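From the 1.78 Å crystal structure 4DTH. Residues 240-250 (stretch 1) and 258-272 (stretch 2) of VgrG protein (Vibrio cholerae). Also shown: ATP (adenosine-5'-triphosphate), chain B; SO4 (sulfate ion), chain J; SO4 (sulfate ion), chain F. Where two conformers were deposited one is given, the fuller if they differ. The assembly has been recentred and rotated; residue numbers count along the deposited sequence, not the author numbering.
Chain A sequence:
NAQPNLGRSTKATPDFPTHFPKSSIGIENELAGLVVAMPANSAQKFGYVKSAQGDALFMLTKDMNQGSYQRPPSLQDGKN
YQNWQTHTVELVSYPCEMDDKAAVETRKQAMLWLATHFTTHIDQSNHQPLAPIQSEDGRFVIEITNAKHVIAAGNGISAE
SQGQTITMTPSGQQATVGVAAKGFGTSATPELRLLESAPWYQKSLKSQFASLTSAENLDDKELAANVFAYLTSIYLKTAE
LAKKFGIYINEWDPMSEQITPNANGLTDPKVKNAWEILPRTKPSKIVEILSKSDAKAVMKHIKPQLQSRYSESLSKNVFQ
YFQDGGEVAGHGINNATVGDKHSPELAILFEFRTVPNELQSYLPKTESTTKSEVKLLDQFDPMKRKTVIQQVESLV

Stretch 1, residues 240-250: ELAKKFGIYIN
Stretch 2, residues 258-272: QITPNANGLTDPKVK

Residues 240-245 end a helix; Phe245 N donates to Leu241 O at 2.8 Å and Lys244 N to Glu240 O at 2.8 Å. Gly246 leaves the helix with phi/psi 64/58, and Ile247 N returns to Ala242 O at 3.0 Å. Asn262 donates to the carbonyls of both Lys244 and Phe245. Its backbone N donates to Phe245 O at 2.8 Å, nearly straight at 174°. Its side chain, chi1 59° (p) and chi2 102°, sends ND2 to Lys244 O at 3.2 Å. ND2 also donates to Thr260 O at 3.2 Å, so both its hydrogens are used. Ala263 N lies 3.4 Å from Phe245 O, but the angle is too poor for a bond.

Water 1 donates to Asn262 OD1 at 2.8 Å and weakly to Lys244 O at 3.3 Å. Water 2 bridges the stretches, donating to Gly246 O at 2.8 Å and Ala263 O at 2.7 Å.

The nearest CA pair in the register is Gly246 CA and Pro261 CA, 3.9 Å apart. A CB on Gly246 would lie 2.7 Å from Pro261 CA, a clash. Further on, Ile247 CA is 5.4 Å from Gly265 CA.

A type I turn spans Gly265 to Asp268, with Asp268 N donating to Gly265 O at 3.2 Å. Asp268 (chi1 t) caps the following helix: OD1 accepts from Lys270 N at 3.1 Å, while OD2 accepts from Asn264 N at 2.8 Å.

The remaining contacts are largely apolar. Phe245 (chi1 -68°, chi2 -77°) receives Val271 CG2 over one face, 4.1 Å from the ring centroid. Phe245 CB meets Ala263 CB at 3.7 Å. Ile247 CD1 lies 3.9 Å from Val271 CG2. Ile249 CD1 (chi1 m, chi2 m) reaches Leu266 CD2 at 3.7 Å.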

# COMPACT_ATOMS: atom_id res chain seq x y z
N GLU A 240 -12.72 16.84 3.06
CA GLU A 240 -13.96 16.12 3.37
C GLU A 240 -13.76 15.12 4.51
O GLU A 240 -14.55 15.10 5.46
CB GLU A 240 -14.50 15.41 2.11
CG GLU A 240 -15.74 14.56 2.34
CD GLU A 240 -15.96 13.51 1.26
OE1 GLU A 240 -16.32 13.90 0.12
OE2 GLU A 240 -15.76 12.31 1.54
N LEU A 241 -12.68 14.33 4.43
CA LEU A 241 -12.38 13.32 5.45
C LEU A 241 -12.00 13.94 6.78
O LEU A 241 -12.40 13.42 7.81
CB LEU A 241 -11.29 12.36 4.97
CG LEU A 241 -11.66 11.48 3.77
CD1 LEU A 241 -10.45 10.79 3.23
CD2 LEU A 241 -12.73 10.47 4.13
N ALA A 242 -11.25 15.06 6.76
CA ALA A 242 -10.84 15.76 7.99
C ALA A 242 -12.08 16.27 8.73
O ALA A 242 -12.14 16.19 9.95
CB ALA A 242 -9.92 16.93 7.64
N LYS A 243 -13.08 16.75 7.98
CA LYS A 243 -14.34 17.25 8.51
C LYS A 243 -15.19 16.09 9.03
O LYS A 243 -15.74 16.16 10.13
CB LYS A 243 -15.08 17.98 7.39
CG LYS A 243 -15.76 19.25 7.81
CD LYS A 243 -16.53 19.82 6.62
CE LYS A 243 -18.00 19.95 6.93
NZ LYS A 243 -18.78 20.35 5.74
N LYS A 244 -15.29 15.02 8.21
CA LYS A 244 -16.08 13.83 8.53
C LYS A 244 -15.56 13.12 9.80
O LYS A 244 -16.35 12.82 10.71
CB LYS A 244 -16.01 12.88 7.32
CG LYS A 244 -16.53 11.48 7.53
CD LYS A 244 -18.02 11.45 7.65
CE LYS A 244 -18.54 10.05 7.62
NZ LYS A 244 -19.98 10.03 7.99
N PHE A 245 -14.24 12.87 9.85
CA PHE A 245 -13.62 12.11 10.93
C PHE A 245 -13.01 12.93 12.07
O PHE A 245 -12.53 12.34 13.04
CB PHE A 245 -12.61 11.12 10.35
CG PHE A 245 -13.24 10.00 9.55
CD1 PHE A 245 -13.87 8.93 10.18
CD2 PHE A 245 -13.22 10.03 8.16
CE1 PHE A 245 -14.45 7.90 9.43
CE2 PHE A 245 -13.79 8.98 7.41
CZ PHE A 245 -14.40 7.93 8.05
N GLY A 246 -13.01 14.25 11.94
CA GLY A 246 -12.44 15.14 12.95
C GLY A 246 -10.94 14.92 13.08
O GLY A 246 -10.45 14.59 14.15
N ILE A 247 -10.22 15.09 11.96
CA ILE A 247 -8.78 14.84 11.91
C ILE A 247 -8.00 16.13 12.10
O ILE A 247 -8.27 17.11 11.41
CB ILE A 247 -8.39 14.14 10.58
CG1 ILE A 247 -9.18 12.82 10.38
CG2 ILE A 247 -6.86 13.87 10.50
CD1 ILE A 247 -9.08 12.22 8.96
N TYR A 248 -6.96 16.10 12.96
CA TYR A 248 -6.08 17.27 13.13
C TYR A 248 -5.10 17.25 11.96
O TYR A 248 -4.26 16.35 11.88
CB TYR A 248 -5.32 17.17 14.47
CG TYR A 248 -6.19 17.55 15.65
CD1 TYR A 248 -7.07 16.64 16.22
CD2 TYR A 248 -6.13 18.83 16.19
CE1 TYR A 248 -7.90 16.99 17.28
CE2 TYR A 248 -6.94 19.20 17.27
CZ TYR A 248 -7.82 18.27 17.80
OH TYR A 248 -8.61 18.63 18.87
N ILE A 249 -5.24 18.23 11.03
CA ILE A 249 -4.40 18.43 9.83
C ILE A 249 -3.61 19.70 10.03
O ILE A 249 -4.21 20.77 10.10
CB ILE A 249 -5.23 18.58 8.50
CG1 ILE A 249 -6.28 17.47 8.30
CG2 ILE A 249 -4.31 18.79 7.26
CD1 ILE A 249 -5.76 16.12 7.94
N ASN A 250 -2.26 19.60 10.07
CA ASN A 250 -1.39 20.77 10.24
C ASN A 250 -1.82 21.51 11.51
O ASN A 250 -1.86 20.89 12.57
CB ASN A 250 -1.43 21.69 8.99
CG ASN A 250 -0.15 21.79 8.25
OD1 ASN A 250 0.74 20.92 8.36
ND2 ASN A 250 -0.07 22.80 7.41
N GLN A 258 -16.61 22.65 15.84
CA GLN A 258 -17.54 21.83 16.63
C GLN A 258 -17.62 20.37 16.12
O GLN A 258 -18.68 19.74 16.15
CB GLN A 258 -18.93 22.50 16.76
CG GLN A 258 -18.91 23.94 17.33
CD GLN A 258 -18.61 25.01 16.29
OE1 GLN A 258 -19.20 25.06 15.20
NE2 GLN A 258 -17.68 25.89 16.61
N ILE A 259 -16.47 19.84 15.65
CA ILE A 259 -16.39 18.47 15.15
C ILE A 259 -15.66 17.61 16.16
O ILE A 259 -14.50 17.88 16.47
CB ILE A 259 -15.74 18.39 13.74
CG1 ILE A 259 -16.53 19.20 12.70
CG2 ILE A 259 -15.59 16.92 13.31
CD1 ILE A 259 -15.66 19.74 11.53
N THR A 260 -16.33 16.55 16.64
CA THR A 260 -15.71 15.63 17.58
C THR A 260 -14.88 14.59 16.81
O THR A 260 -15.44 13.83 16.00
CB THR A 260 -16.77 14.93 18.46
OG1 THR A 260 -17.51 15.91 19.20
CG2 THR A 260 -16.15 13.92 19.43
N PRO A 261 -13.58 14.48 17.13
CA PRO A 261 -12.74 13.44 16.50
C PRO A 261 -13.33 12.03 16.62
O PRO A 261 -13.85 11.63 17.68
CB PRO A 261 -11.42 13.56 17.25
CG PRO A 261 -11.37 14.98 17.69
CD PRO A 261 -12.78 15.30 18.08
N ASN A 262 -13.33 11.30 15.50
CA ASN A 262 -13.79 9.92 15.48
C ASN A 262 -12.86 9.03 14.67
O ASN A 262 -13.27 8.00 14.16
CB ASN A 262 -15.27 9.79 15.11
CG ASN A 262 -15.64 10.34 13.76
OD1 ASN A 262 -15.82 9.60 12.79
ND2 ASN A 262 -15.85 11.65 13.69
N ALA A 263 -11.58 9.45 14.57
CA ALA A 263 -10.49 8.71 13.94
C ALA A 263 -9.19 9.19 14.56
O ALA A 263 -9.13 10.33 15.05
CB ALA A 263 -10.47 8.92 12.43
N ASN A 264 -8.15 8.35 14.53
CA ASN A 264 -6.88 8.73 15.13
C ASN A 264 -5.95 9.55 14.20
O ASN A 264 -4.90 10.02 14.63
CB ASN A 264 -6.19 7.54 15.78
CG ASN A 264 -7.02 6.87 16.87
OD1 ASN A 264 -6.97 5.65 17.06
ND2 ASN A 264 -7.81 7.64 17.61
N GLY A 265 -6.39 9.75 12.97
CA GLY A 265 -5.63 10.51 11.99
C GLY A 265 -5.84 10.02 10.59
O GLY A 265 -6.71 9.17 10.35
N LEU A 266 -5.05 10.56 9.65
CA LEU A 266 -5.11 10.18 8.22
C LEU A 266 -4.79 8.69 7.99
O LEU A 266 -5.31 8.11 7.03
CB LEU A 266 -4.17 11.05 7.37
CG LEU A 266 -4.52 12.54 7.23
CD1 LEU A 266 -3.37 13.32 6.58
CD2 LEU A 266 -5.82 12.73 6.43
N THR A 267 -3.97 8.08 8.88
CA THR A 267 -3.57 6.67 8.75
C THR A 267 -4.53 5.69 9.42
O THR A 267 -4.32 4.47 9.35
CB THR A 267 -2.14 6.45 9.26
OG1 THR A 267 -2.10 6.76 10.65
CG2 THR A 267 -1.13 7.30 8.52
N ASP A 268 -5.58 6.20 10.07
CA ASP A 268 -6.55 5.34 10.73
C ASP A 268 -7.17 4.40 9.67
O ASP A 268 -7.57 4.90 8.61
CB ASP A 268 -7.64 6.20 11.40
CG ASP A 268 -8.58 5.42 12.30
OD1 ASP A 268 -9.18 4.43 11.83
OD2 ASP A 268 -8.79 5.86 13.45
N PRO A 269 -7.22 3.06 9.91
CA PRO A 269 -7.79 2.15 8.89
C PRO A 269 -9.15 2.56 8.34
O PRO A 269 -9.37 2.37 7.15
CB PRO A 269 -7.88 0.80 9.62
CG PRO A 269 -6.87 0.87 10.69
CD PRO A 269 -6.73 2.31 11.09
N LYS A 270 -10.04 3.15 9.17
CA LYS A 270 -11.34 3.57 8.64
C LYS A 270 -11.24 4.76 7.68
O LYS A 270 -12.04 4.86 6.76
CB LYS A 270 -12.42 3.73 9.72
CG LYS A 270 -12.23 4.87 10.68
CD LYS A 270 -13.32 4.76 11.74
CE LYS A 270 -12.92 5.41 13.02
NZ LYS A 270 -14.04 5.41 14.00
N VAL A 271 -10.23 5.63 7.89
CA VAL A 271 -9.99 6.78 7.01
C VAL A 271 -9.43 6.26 5.69
O VAL A 271 -9.90 6.66 4.62
CB VAL A 271 -9.10 7.87 7.67
CG1 VAL A 271 -8.80 9.00 6.68
CG2 VAL A 271 -9.76 8.41 8.93
N LYS A 272 -8.45 5.34 5.75
CA LYS A 272 -7.89 4.74 4.54
C LYS A 272 -8.98 4.02 3.74
O LYS A 272 -9.03 4.15 2.52
CB LYS A 272 -6.79 3.74 4.93
CG LYS A 272 -5.51 4.35 5.44
CD LYS A 272 -4.52 3.20 5.69
CE LYS A 272 -3.14 3.65 6.05
NZ LYS A 272 -2.22 2.48 6.20
PG ATP B . 1.13 1.41 4.45
O1G ATP B . -0.16 1.39 3.70
O2G ATP B . 1.75 2.78 4.41
O3G ATP B . 0.95 1.02 5.89
PB ATP B . 3.50 -0.11 3.88
O1B ATP B . 4.40 1.03 4.14
O2B ATP B . 3.59 -1.07 5.04
O3B ATP B . 2.10 0.36 3.73
PA ATP B . 4.40 -0.36 1.21
O1A ATP B . 4.42 1.12 1.23
O2A ATP B . 5.84 -0.83 0.96
O3A ATP B . 3.94 -0.86 2.53
O5' ATP B . 3.42 -0.85 0.04
C5' ATP B . 3.48 -2.24 -0.29
C4' ATP B . 2.64 -2.59 -1.49
O4' ATP B . 3.02 -1.76 -2.63
C3' ATP B . 2.81 -4.03 -1.97
O3' ATP B . 1.60 -4.58 -2.49
C2' ATP B . 3.88 -3.88 -3.04
O2' ATP B . 3.97 -4.98 -3.93
C1' ATP B . 3.38 -2.61 -3.71
N9 ATP B . 4.32 -1.91 -4.59
C8 ATP B . 5.55 -1.42 -4.25
N7 ATP B . 6.17 -0.84 -5.25
C5 ATP B . 5.28 -0.95 -6.31
C6 ATP B . 5.33 -0.52 -7.65
N6 ATP B . 6.36 0.15 -8.19
N1 ATP B . 4.26 -0.79 -8.43
C2 ATP B . 3.22 -1.44 -7.91
N3 ATP B . 3.06 -1.89 -6.67
C4 ATP B . 4.13 -1.62 -5.91
S SO4 J . -18.55 17.99 3.06
O1 SO4 J . -18.99 17.45 4.35
O2 SO4 J . -18.55 19.45 3.12
O3 SO4 J . -17.19 17.52 2.76
O4 SO4 J . -19.47 17.53 2.01
S SO4 F . -4.03 -0.76 7.55
O1 SO4 F . -3.46 -1.82 8.39
O2 SO4 F . -5.47 -0.84 7.60
O3 SO4 F . -3.57 0.52 8.04
O4 SO4 F . -3.58 -0.93 6.17
O HOH W 1 -17.95 9.91 10.97
O HOH W 2 -8.56 12.93 15.28